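Long-range contact in similar to yteR (Bacilus subtilis) (Clostridium acetobutylicum, PDB 4WU0), which probably hydrolyses unsaturated rhamnogalacturonan fragments of pectin, as a glycoside hydrolase of family 105 related to YteR: residues Lys68-His76 and Asn115-Tyr123. Residues are numbered along the deposited sequence; the frame is centred on the assembly and turned at random.
Sequences KLEEYNIDH and NVFWHKNIY
Two backbone hydrogen bonds flank the close approach of N73 to K120, a non-hydrogen-bonded pair in a single antiparallel beta bridge. I74 N donates to H119 O (2.9 Å) almost in line with the carbonyl, whereas N121 N reaches Y72 O (3.0 Å) from above the carbonyl plane. Y72 O also receives a CA-H...O contact from K120. Further along, one water joins E70 O to N121 ND2, and another donates to E71 O and accepts from I122 N. The bridge ties the loop between helices 44-54 and 80-90 to the one leading from helix 93-108 into strand 126-128, in the helix-rich fold expected of the six-hairpin glycosidase clan. N73, its chi1 at 180°, lies beside the extended K120 chain, and its OD1 accepts from D75 N in an Asx turn. N73 ND2 and K120 NZ both donate to a water that donates to D75 OD2; at 4.0 Å, NZ and OD2 are too far apart to pair directly. Another water donates to the same oxygen, D75 OD2, and lies in the ring plane of H119, hydrogen-bonded to NE2. I74 CD1 makes an apolar contact with F117 CD2 (3.7 Å), while its CG2 lies beside H119 ND1.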
# COMPACT_ATOMS: atom_id res chain seq x y z
N LYS A 68 8.59 17.98 -3.36
CA LYS A 68 9.15 19.07 -2.54
C LYS A 68 9.21 18.56 -1.11
O LYS A 68 8.19 18.27 -0.48
CB LYS A 68 8.35 20.36 -2.64
CG LYS A 68 9.01 21.55 -1.93
CD LYS A 68 8.29 22.87 -2.26
CE LYS A 68 8.66 23.98 -1.28
NZ LYS A 68 7.95 25.25 -1.59
N LEU A 69 10.43 18.39 -0.64
CA LEU A 69 10.70 17.84 0.67
C LEU A 69 9.96 18.60 1.76
O LEU A 69 9.40 17.98 2.68
CB LEU A 69 12.21 17.89 0.91
CG LEU A 69 12.70 17.32 2.24
CD1 LEU A 69 14.08 16.72 2.05
CD2 LEU A 69 12.73 18.42 3.27
N GLU A 70 9.98 19.93 1.68
CA GLU A 70 9.41 20.77 2.72
C GLU A 70 7.88 20.68 2.86
O GLU A 70 7.33 21.23 3.81
CB GLU A 70 9.84 22.23 2.50
CG GLU A 70 11.32 22.47 2.77
CD GLU A 70 12.24 22.00 1.63
OE1 GLU A 70 11.74 21.68 0.53
OE2 GLU A 70 13.47 21.97 1.86
N GLU A 71 7.20 19.99 1.96
CA GLU A 71 5.78 19.73 2.15
C GLU A 71 5.56 18.68 3.23
O GLU A 71 4.46 18.58 3.77
CB GLU A 71 5.13 19.30 0.84
CG GLU A 71 4.96 20.50 -0.09
CD GLU A 71 4.47 20.14 -1.47
OE1 GLU A 71 4.26 18.93 -1.75
OE2 GLU A 71 4.30 21.09 -2.28
N TYR A 72 6.59 17.88 3.50
CA TYR A 72 6.53 16.79 4.47
C TYR A 72 5.25 15.96 4.26
O TYR A 72 4.43 15.80 5.15
CB TYR A 72 6.71 17.32 5.90
CG TYR A 72 8.15 17.73 6.15
CD1 TYR A 72 9.15 16.78 6.18
CD2 TYR A 72 8.52 19.06 6.29
CE1 TYR A 72 10.46 17.12 6.37
CE2 TYR A 72 9.84 19.42 6.48
CZ TYR A 72 10.80 18.44 6.52
OH TYR A 72 12.12 18.79 6.71
N ASN A 73 5.13 15.44 3.05
CA ASN A 73 4.01 14.60 2.64
C ASN A 73 4.50 13.16 2.65
O ASN A 73 5.39 12.82 1.88
CB ASN A 73 3.56 15.01 1.22
CG ASN A 73 2.39 14.19 0.70
OD1 ASN A 73 2.10 13.09 1.18
ND2 ASN A 73 1.72 14.72 -0.33
N ILE A 74 3.98 12.31 3.54
CA ILE A 74 4.52 10.96 3.65
C ILE A 74 4.34 10.16 2.35
O ILE A 74 5.15 9.27 2.06
CB ILE A 74 3.94 10.20 4.87
CG1 ILE A 74 4.89 9.10 5.35
CG2 ILE A 74 2.56 9.62 4.58
CD1 ILE A 74 6.07 9.62 6.10
N ASP A 75 3.30 10.48 1.58
CA ASP A 75 3.03 9.80 0.30
C ASP A 75 4.21 9.90 -0.63
O ASP A 75 4.44 9.00 -1.45
CB ASP A 75 1.82 10.36 -0.45
CG ASP A 75 0.51 10.05 0.21
OD1 ASP A 75 0.43 9.14 1.05
OD2 ASP A 75 -0.47 10.74 -0.12
N HIS A 76 4.94 11.01 -0.54
CA HIS A 76 6.05 11.28 -1.45
C HIS A 76 7.26 10.38 -1.26
O HIS A 76 8.17 10.40 -2.09
CB HIS A 76 6.50 12.73 -1.31
CG HIS A 76 5.60 13.70 -1.97
ND1 HIS A 76 4.44 13.31 -2.61
CD2 HIS A 76 5.68 15.04 -2.13
CE1 HIS A 76 3.85 14.37 -3.13
NE2 HIS A 76 4.58 15.43 -2.85
N ASN A 115 6.11 9.54 18.50
CA ASN A 115 7.15 9.41 17.48
C ASN A 115 6.75 8.73 16.19
O ASN A 115 7.59 8.18 15.47
CB ASN A 115 8.42 8.76 18.07
CG ASN A 115 9.34 9.79 18.68
OD1 ASN A 115 9.67 10.79 18.03
ND2 ASN A 115 9.72 9.60 19.95
N VAL A 116 5.46 8.81 15.84
CA VAL A 116 4.98 8.33 14.55
C VAL A 116 4.92 9.50 13.58
O VAL A 116 4.49 10.59 13.93
CB VAL A 116 3.59 7.69 14.68
CG1 VAL A 116 3.12 7.14 13.37
CG2 VAL A 116 3.61 6.60 15.77
N PHE A 117 5.38 9.30 12.35
CA PHE A 117 5.27 10.34 11.33
C PHE A 117 3.82 10.85 11.18
O PHE A 117 2.88 10.05 11.01
CB PHE A 117 5.69 9.79 9.96
CG PHE A 117 7.12 9.31 9.87
CD1 PHE A 117 8.18 10.08 10.34
CD2 PHE A 117 7.41 8.11 9.24
CE1 PHE A 117 9.50 9.63 10.22
CE2 PHE A 117 8.70 7.66 9.10
CZ PHE A 117 9.75 8.42 9.59
N TRP A 118 3.65 12.16 11.20
CA TRP A 118 2.42 12.75 10.71
C TRP A 118 2.20 12.34 9.25
O TRP A 118 3.14 12.25 8.46
CB TRP A 118 2.51 14.27 10.70
CG TRP A 118 2.56 14.95 12.01
CD1 TRP A 118 2.53 14.38 13.26
CD2 TRP A 118 2.62 16.37 12.23
NE1 TRP A 118 2.58 15.35 14.23
CE2 TRP A 118 2.66 16.58 13.62
CE3 TRP A 118 2.68 17.47 11.37
CZ2 TRP A 118 2.71 17.85 14.18
CZ3 TRP A 118 2.74 18.74 11.92
CH2 TRP A 118 2.76 18.92 13.31
N HIS A 119 0.96 12.12 8.88
CA HIS A 119 0.65 11.75 7.51
C HIS A 119 1.16 12.83 6.50
O HIS A 119 1.80 12.50 5.48
CB HIS A 119 -0.84 11.52 7.35
CG HIS A 119 -1.16 10.87 6.05
ND1 HIS A 119 -0.66 9.63 5.73
CD2 HIS A 119 -1.86 11.30 4.97
CE1 HIS A 119 -1.04 9.31 4.51
NE2 HIS A 119 -1.77 10.31 4.03
N LYS A 120 0.88 14.10 6.78
CA LYS A 120 1.43 15.20 6.00
C LYS A 120 1.54 16.41 6.91
O LYS A 120 0.85 16.50 7.94
CB LYS A 120 0.54 15.61 4.82
CG LYS A 120 0.15 14.50 3.86
CD LYS A 120 -0.63 15.05 2.66
CE LYS A 120 -1.10 13.92 1.75
NZ LYS A 120 -1.83 14.46 0.59
N ASN A 121 2.35 17.38 6.53
CA ASN A 121 2.39 18.65 7.27
C ASN A 121 1.00 19.28 7.38
O ASN A 121 0.68 19.90 8.42
CB ASN A 121 3.38 19.63 6.61
CG ASN A 121 4.33 20.28 7.60
OD1 ASN A 121 4.48 19.85 8.75
ND2 ASN A 121 5.02 21.31 7.14
N ILE A 122 0.16 19.12 6.35
CA ILE A 122 -1.18 19.72 6.37
C ILE A 122 -2.17 18.92 7.22
O ILE A 122 -3.31 19.35 7.42
CB ILE A 122 -1.80 19.89 4.96
CG1 ILE A 122 -1.89 18.55 4.24
CG2 ILE A 122 -1.03 20.94 4.15
CD1 ILE A 122 -2.72 18.62 2.98
N TYR A 123 -1.71 17.77 7.73
CA TYR A 123 -2.51 16.92 8.62
C TYR A 123 -1.81 16.73 9.96
O TYR A 123 -1.43 15.62 10.35
CB TYR A 123 -2.79 15.58 7.95
CG TYR A 123 -3.60 15.68 6.67
CD1 TYR A 123 -4.78 16.42 6.63
CD2 TYR A 123 -3.18 15.07 5.52
CE1 TYR A 123 -5.52 16.53 5.46
CE2 TYR A 123 -3.91 15.18 4.33
CZ TYR A 123 -5.08 15.91 4.31
OH TYR A 123 -5.79 16.01 3.14
O HOH W 1 4.82 22.32 4.58
O HOH W 2 1.81 18.85 3.61
O HOH W 3 -0.38 13.02 -1.49
O HOH W 4 -2.61 10.84 1.38